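Local coordinates for protein possible adhesin (Caldicellulosiruptor kronotskyensis, PDB 4WA0) that probably anchors the cell to cellulose, as the C-terminal beta-helix domain of a tapirin, a class of attachment proteins from extremely thermophilic bacteria, at residues A[244-249]-A[265-270]; A[29-34]-A[48-53]. All coordinates share one frame; numbering follows the deposited sequence.

Contact 1 (A[244-249]-A[265-270]). With MG (magnesium ion), chain B.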
loop_
_atom_site.group_PDB
_atom_site.type_symbol
_atom_site.label_atom_id
_atom_site.label_comp_id
_atom_site.label_asym_id
_atom_site.label_seq_id
_atom_site.Cartn_x
_atom_site.Cartn_y
_atom_site.Cartn_z
ATOM N N ASN A 244 15.654 -28.440 -7.162
ATOM C CA ASN A 244 14.632 -29.451 -6.824
ATOM C C ASN A 244 13.514 -28.949 -5.907
ATOM O O ASN A 244 12.479 -29.552 -5.782
ATOM C CB ASN A 244 15.315 -30.725 -6.238
ATOM C CG ASN A 244 15.953 -30.494 -4.852
ATOM O OD1 ASN A 244 16.429 -29.389 -4.490
ATOM N ND2 ASN A 244 15.989 -31.563 -4.072
ATOM N N GLN A 245 13.777 -27.807 -5.254
ATOM C CA GLN A 245 12.910 -27.206 -4.306
ATOM C C GLN A 245 11.879 -26.264 -4.993
ATOM O O GLN A 245 10.900 -25.858 -4.378
ATOM C CB GLN A 245 13.759 -26.443 -3.293
ATOM C CG GLN A 245 12.933 -25.710 -2.258
ATOM C CD GLN A 245 12.723 -24.191 -2.544
ATOM O OE1 GLN A 245 13.561 -23.541 -3.173
ATOM N NE2 GLN A 245 11.674 -23.642 -1.995
ATOM N N LEU A 246 12.185 -25.913 -6.234
ATOM C CA LEU A 246 11.307 -25.009 -6.997
ATOM C C LEU A 246 10.603 -25.678 -8.143
ATOM O O LEU A 246 11.107 -26.649 -8.727
ATOM C CB LEU A 246 12.023 -23.791 -7.536
ATOM C CG LEU A 246 12.758 -22.862 -6.550
ATOM C CD1 LEU A 246 13.704 -21.879 -7.232
ATOM C CD2 LEU A 246 11.770 -22.244 -5.585
ATOM N N GLY A 247 9.463 -25.057 -8.518
ATOM C CA GLY A 247 8.718 -25.445 -9.723
ATOM C C GLY A 247 8.593 -24.270 -10.667
ATOM O O GLY A 247 8.750 -23.134 -10.257
ATOM N N SER A 248 8.266 -24.563 -11.935
ATOM C CA SER A 248 8.080 -23.509 -12.913
ATOM C C SER A 248 7.191 -23.930 -14.053
ATOM O O SER A 248 7.174 -25.107 -14.424
ATOM C CB SER A 248 9.429 -23.088 -13.491
ATOM O OG SER A 248 10.166 -24.130 -14.092
ATOM N N THR A 249 6.511 -22.950 -14.654
ATOM C CA THR A 249 5.853 -23.132 -15.910
ATOM C C THR A 249 6.185 -21.921 -16.742
ATOM O O THR A 249 6.049 -20.773 -16.253
ATOM C CB THR A 249 4.345 -23.218 -15.673
ATOM O OG1 THR A 249 4.061 -24.255 -14.725
ATOM C CG2 THR A 249 3.499 -23.406 -16.958
ATOM N N SER A 265 8.128 -23.422 0.250
ATOM C CA SER A 265 8.705 -22.930 1.500
ATOM C C SER A 265 9.295 -21.544 1.496
ATOM O O SER A 265 9.385 -20.892 2.561
ATOM C CB SER A 265 9.801 -23.951 1.971
ATOM O OG SER A 265 9.219 -25.234 2.235
ATOM N N TYR A 266 9.791 -21.103 0.330
ATOM C CA TYR A 266 10.508 -19.892 0.163
ATOM C C TYR A 266 10.917 -19.835 -1.316
ATOM O O TYR A 266 10.906 -20.835 -2.043
ATOM C CB TYR A 266 11.767 -19.756 1.073
ATOM C CG TYR A 266 12.695 -20.982 1.070
ATOM C CD1 TYR A 266 13.628 -21.185 0.052
ATOM C CD2 TYR A 266 12.672 -21.893 2.103
ATOM C CE1 TYR A 266 14.439 -22.295 0.065
ATOM C CE2 TYR A 266 13.424 -23.060 2.050
ATOM C CZ TYR A 266 14.352 -23.203 1.104
ATOM O OH TYR A 266 15.153 -24.286 1.051
ATOM N N ILE A 267 11.253 -18.616 -1.743
ATOM C CA ILE A 267 12.011 -18.434 -2.927
ATOM C C ILE A 267 13.197 -17.490 -2.675
ATOM O O ILE A 267 13.030 -16.357 -2.227
ATOM C CB ILE A 267 11.189 -17.894 -4.160
ATOM C CG1 ILE A 267 10.004 -18.780 -4.482
ATOM C CG2 ILE A 267 12.111 -17.725 -5.337
ATOM C CD1 ILE A 267 8.972 -18.129 -5.412
ATOM N N ASN A 268 14.363 -17.929 -3.112
ATOM C CA ASN A 268 15.578 -17.093 -3.140
ATOM C C ASN A 268 16.021 -16.872 -4.600
ATOM O O ASN A 268 15.928 -17.798 -5.407
ATOM C CB ASN A 268 16.723 -17.749 -2.336
ATOM C CG ASN A 268 16.314 -17.998 -0.931
ATOM O OD1 ASN A 268 15.661 -17.155 -0.304
ATOM N ND2 ASN A 268 16.587 -19.233 -0.417
ATOM N N ASP A 269 16.410 -15.645 -4.937
ATOM C CA ASP A 269 16.468 -15.341 -6.372
ATOM C C ASP A 269 17.548 -16.013 -7.144
ATOM O O ASP A 269 17.339 -16.328 -8.319
ATOM C CB ASP A 269 16.388 -13.862 -6.658
ATOM C CG ASP A 269 17.619 -13.132 -6.286
ATOM O OD1 ASP A 269 18.360 -13.533 -5.373
ATOM O OD2 ASP A 269 17.828 -12.077 -6.952
ATOM N N ASN A 270 18.682 -16.304 -6.510
ATOM C CA ASN A 270 19.701 -17.043 -7.231
ATOM C C ASN A 270 19.241 -18.488 -7.556
ATOM O O ASN A 270 19.546 -19.018 -8.642
ATOM C CB ASN A 270 20.965 -17.019 -6.420
ATOM C CG ASN A 270 20.788 -17.757 -5.111
ATOM O OD1 ASN A 270 19.856 -17.495 -4.377
ATOM N ND2 ASN A 270 21.643 -18.729 -4.853
HETATM MG MG MG B . 12.823 -27.564 -10.024
HETATM O O HOH W 1 14.471 -20.788 -3.482
HETATM O O HOH W 2 9.743 -25.565 -0.833
#
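Gln245 NE2 is gripped by two acceptors, the carbonyl oxygen of Tyr266 and a water. The bond from Gln245 NE2 to Tyr266 O is 2.9 Å long and nearly straight, with 168° at the hydrogen; the acceptor sits almost in the amide plane, while the donor lies tilted out of the carbonyl plane. The water, 3.0 Å from Gln245 NE2, also accepts from Ser265 N. At the other end of the same amide, Gln245 OE1 takes a hydrogen from a second water, which in turn accepts from Asn268 N. One primary amide thus meets three backbone groups of 265-270, Tyr266 O directly and Ser265 N and Asn268 N through water, which fixes its rotation.

Its CG stands anti to the backbone N (chi1 178°) and the chain then bends at chi2, laying the amide over one face of the Tyr266 ring. The planes are 27° apart and stacked, NE2 lying 3.7 Å above the ring plane of Tyr266 and offset toward the rim, with OE1 closest to CE1.

The contact lies near the end of the beta-helix where strand 266-268 is the outermost strand of its parallel sheet, and it ties that edge to a magnesium-binding loop. Leu246 O coordinates the magnesium ion at 2.3 Å, in a site it shares with Asp239, Val241, Ser243 and Glu275. The side chain of Leu246 turns the other way from this oxygen: its CD2 branch meets Ile267 CG1 at 4.0 Å and passes close to Tyr266 O, while helix 269-280 covers both leucine and isoleucine through Glu271 and Ala272 respectively.

Contact 2 (A[29-34]-A[48-53])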
loop_
_atom_site.group_PDB
_atom_site.type_symbol
_atom_site.label_atom_id
_atom_site.label_comp_id
_atom_site.label_asym_id
_atom_site.label_seq_id
_atom_site.Cartn_x
_atom_site.Cartn_y
_atom_site.Cartn_z
ATOM N N GLY A 29 -0.340 -1.948 -11.187
ATOM C CA GLY A 29 -1.005 -2.927 -10.353
ATOM C C GLY A 29 -1.489 -2.415 -9.018
ATOM O O GLY A 29 -1.452 -1.241 -8.760
ATOM N N SER A 30 -1.788 -3.341 -8.144
ATOM C CA SER A 30 -2.229 -3.042 -6.764
ATOM C C SER A 30 -1.383 -3.821 -5.763
ATOM O O SER A 30 -0.663 -4.780 -6.125
ATOM C CB SER A 30 -3.676 -3.397 -6.641
ATOM O OG SER A 30 -4.450 -2.466 -7.390
ATOM N N VAL A 31 -1.461 -3.440 -4.490
ATOM C CA VAL A 31 -0.732 -4.134 -3.431
ATOM C C VAL A 31 -1.794 -4.490 -2.354
ATOM O O VAL A 31 -2.594 -3.614 -1.931
ATOM C CB VAL A 31 0.320 -3.239 -2.787
ATOM C CG1 VAL A 31 0.944 -3.848 -1.544
ATOM C CG2 VAL A 31 1.407 -2.874 -3.779
ATOM N N TYR A 32 -1.748 -5.738 -1.866
ATOM C CA TYR A 32 -2.667 -6.227 -0.871
ATOM C C TYR A 32 -2.024 -7.051 0.211
ATOM O O TYR A 32 -1.218 -7.924 -0.092
ATOM C CB TYR A 32 -3.727 -7.103 -1.565
ATOM C CG TYR A 32 -4.619 -7.912 -0.631
ATOM C CD1 TYR A 32 -4.249 -9.176 -0.150
ATOM C CD2 TYR A 32 -5.860 -7.427 -0.248
ATOM C CE1 TYR A 32 -5.079 -9.897 0.709
ATOM C CE2 TYR A 32 -6.671 -8.144 0.659
ATOM C CZ TYR A 32 -6.274 -9.364 1.110
ATOM O OH TYR A 32 -7.104 -10.095 2.000
ATOM N N SER A 33 -2.411 -6.783 1.454
ATOM C CA SER A 33 -2.002 -7.634 2.586
ATOM C C SER A 33 -3.258 -8.036 3.366
ATOM O O SER A 33 -4.065 -7.196 3.718
ATOM C CB SER A 33 -1.100 -6.934 3.506
ATOM O OG SER A 33 -0.823 -7.871 4.552
ATOM N N GLY A 34 -3.430 -9.315 3.580
ATOM C CA GLY A 34 -4.559 -9.834 4.405
ATOM C C GLY A 34 -4.325 -9.681 5.912
ATOM O O GLY A 34 -5.210 -9.903 6.704
ATOM N N ASP A 48 -2.566 1.330 -8.227
ATOM C CA ASP A 48 -3.982 1.601 -8.241
ATOM C C ASP A 48 -4.614 1.501 -6.880
ATOM O O ASP A 48 -5.404 2.367 -6.520
ATOM C CB ASP A 48 -4.716 0.598 -9.128
ATOM C CG ASP A 48 -4.346 0.717 -10.617
ATOM O OD1 ASP A 48 -4.258 1.831 -11.138
ATOM O OD2 ASP A 48 -4.187 -0.308 -11.327
ATOM N N ASN A 49 -4.323 0.462 -6.120
ATOM C CA ASN A 49 -4.940 0.349 -4.816
ATOM C C ASN A 49 -3.863 -0.185 -3.845
ATOM O O ASN A 49 -3.003 -0.966 -4.289
ATOM C CB ASN A 49 -6.042 -0.651 -4.854
ATOM C CG ASN A 49 -7.164 -0.277 -5.807
ATOM O OD1 ASN A 49 -8.016 0.570 -5.494
ATOM N ND2 ASN A 49 -7.147 -0.877 -6.983
ATOM N N LEU A 50 -4.024 0.137 -2.574
ATOM C CA LEU A 50 -3.134 -0.339 -1.494
ATOM C C LEU A 50 -4.005 -0.773 -0.309
ATOM O O LEU A 50 -4.688 0.079 0.309
ATOM C CB LEU A 50 -2.182 0.784 -1.089
ATOM C CG LEU A 50 -1.229 0.623 0.068
ATOM C CD1 LEU A 50 -0.303 -0.532 -0.236
ATOM C CD2 LEU A 50 -0.515 1.912 0.331
ATOM N N ILE A 51 -4.085 -2.074 -0.077
ATOM C CA ILE A 51 -5.047 -2.646 0.876
ATOM C C ILE A 51 -4.379 -3.402 1.978
ATOM O O ILE A 51 -3.642 -4.347 1.667
ATOM C CB ILE A 51 -6.057 -3.554 0.144
ATOM C CG1 ILE A 51 -6.751 -2.731 -0.915
ATOM C CG2 ILE A 51 -7.057 -4.256 1.092
ATOM C CD1 ILE A 51 -7.458 -3.522 -1.958
ATOM N N SER A 52 -4.709 -3.013 3.215
ATOM C CA SER A 52 -4.348 -3.796 4.378
ATOM C C SER A 52 -5.553 -4.176 5.225
ATOM O O SER A 52 -6.294 -3.302 5.646
ATOM C CB SER A 52 -3.379 -3.085 5.265
ATOM O OG SER A 52 -3.085 -3.874 6.433
ATOM N N LYS A 53 -5.742 -5.464 5.438
ATOM C CA LYS A 53 -6.801 -5.977 6.371
ATOM C C LYS A 53 -6.322 -6.080 7.799
ATOM O O LYS A 53 -6.848 -6.785 8.603
ATOM C CB LYS A 53 -7.385 -7.267 5.861
ATOM C CG LYS A 53 -8.088 -7.085 4.513
ATOM C CD LYS A 53 -9.305 -8.018 4.371
ATOM C CE LYS A 53 -10.279 -7.585 3.279
ATOM N NZ LYS A 53 -11.257 -8.672 3.028
HETATM O O HOH W 3 -2.036 -0.574 -13.024
HETATM O O HOH W 4 -4.719 -2.872 -10.049
HETATM O O HOH W 5 -9.547 -11.098 2.334
#
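Tyr32 and Ile51 are paired neighbours on one face of two parallel strands, 30-33 and 50-52, whose axes run 4.7 Å apart. From its CB the tyrosine swings CG anti to the backbone N (chi1 169°), which carries the ring over toward Ile51, the two side chains meeting at a slant. Ring atom CD2 of Tyr32 then meets the CG2 branch of Ile51 at 3.6 Å, and CE2 stays near the same methyl. At the tip, Tyr32 OH touches CD of Lys53 at 3.8 Å and shares a water with Lys53 NZ, an amine that also donates to Ile222 O. Beyond the pair, Phe13 stacks on the tyrosine ring, continuing the row of residues from coil to coil of the beta-helix.

Beneath the side chains, Val31 and Ser33 are each held by backbone bonds in the parallel pattern, Val31 N to Asn49 O and Ser33 N to Ile51 O among them. Val31 and Leu50 lie side by side on the other face, Val31 CB meeting Leu50 CD1. Near residues 30 and 49, Ser30 OG accepts from Asn49 ND2 at 3.2 Å, the serine oxygen lying close to the asparagine amide plane; Asn49 OD1 turns to Asn75 and Ile76 in the next coil. A water joins Ser30 OG to Asp48 OD2, and Arg74 pairs with Asp48 OD1.

Polar groups thus gather at the two ends of the strand pair and apolar ones occupy its middle, so successive coils are joined by backbone bonds, hydrophobic contact and the Asn49 amide together.

The two contacts sit in different regions of one elongated domain. The centre of contact 2 lies about 5 Å from the centre of the chain, that of contact 1 about 26 Å, and their own centres are 24 Å apart, with nearest atoms about 15 Å apart and no touch between them. Contact 2 joins neighbouring coils in regular strand-to-strand fashion, away from the annotated sites. Contact 1 instead uses side chains and waters to fasten a loop, and only there does the magnesium ion enter, through Leu246. Along the chain, 29-34 and 48-53 pair before 244-249 is reached, so the two come in series, the first stacking coils and the second attaching a metal-binding loop.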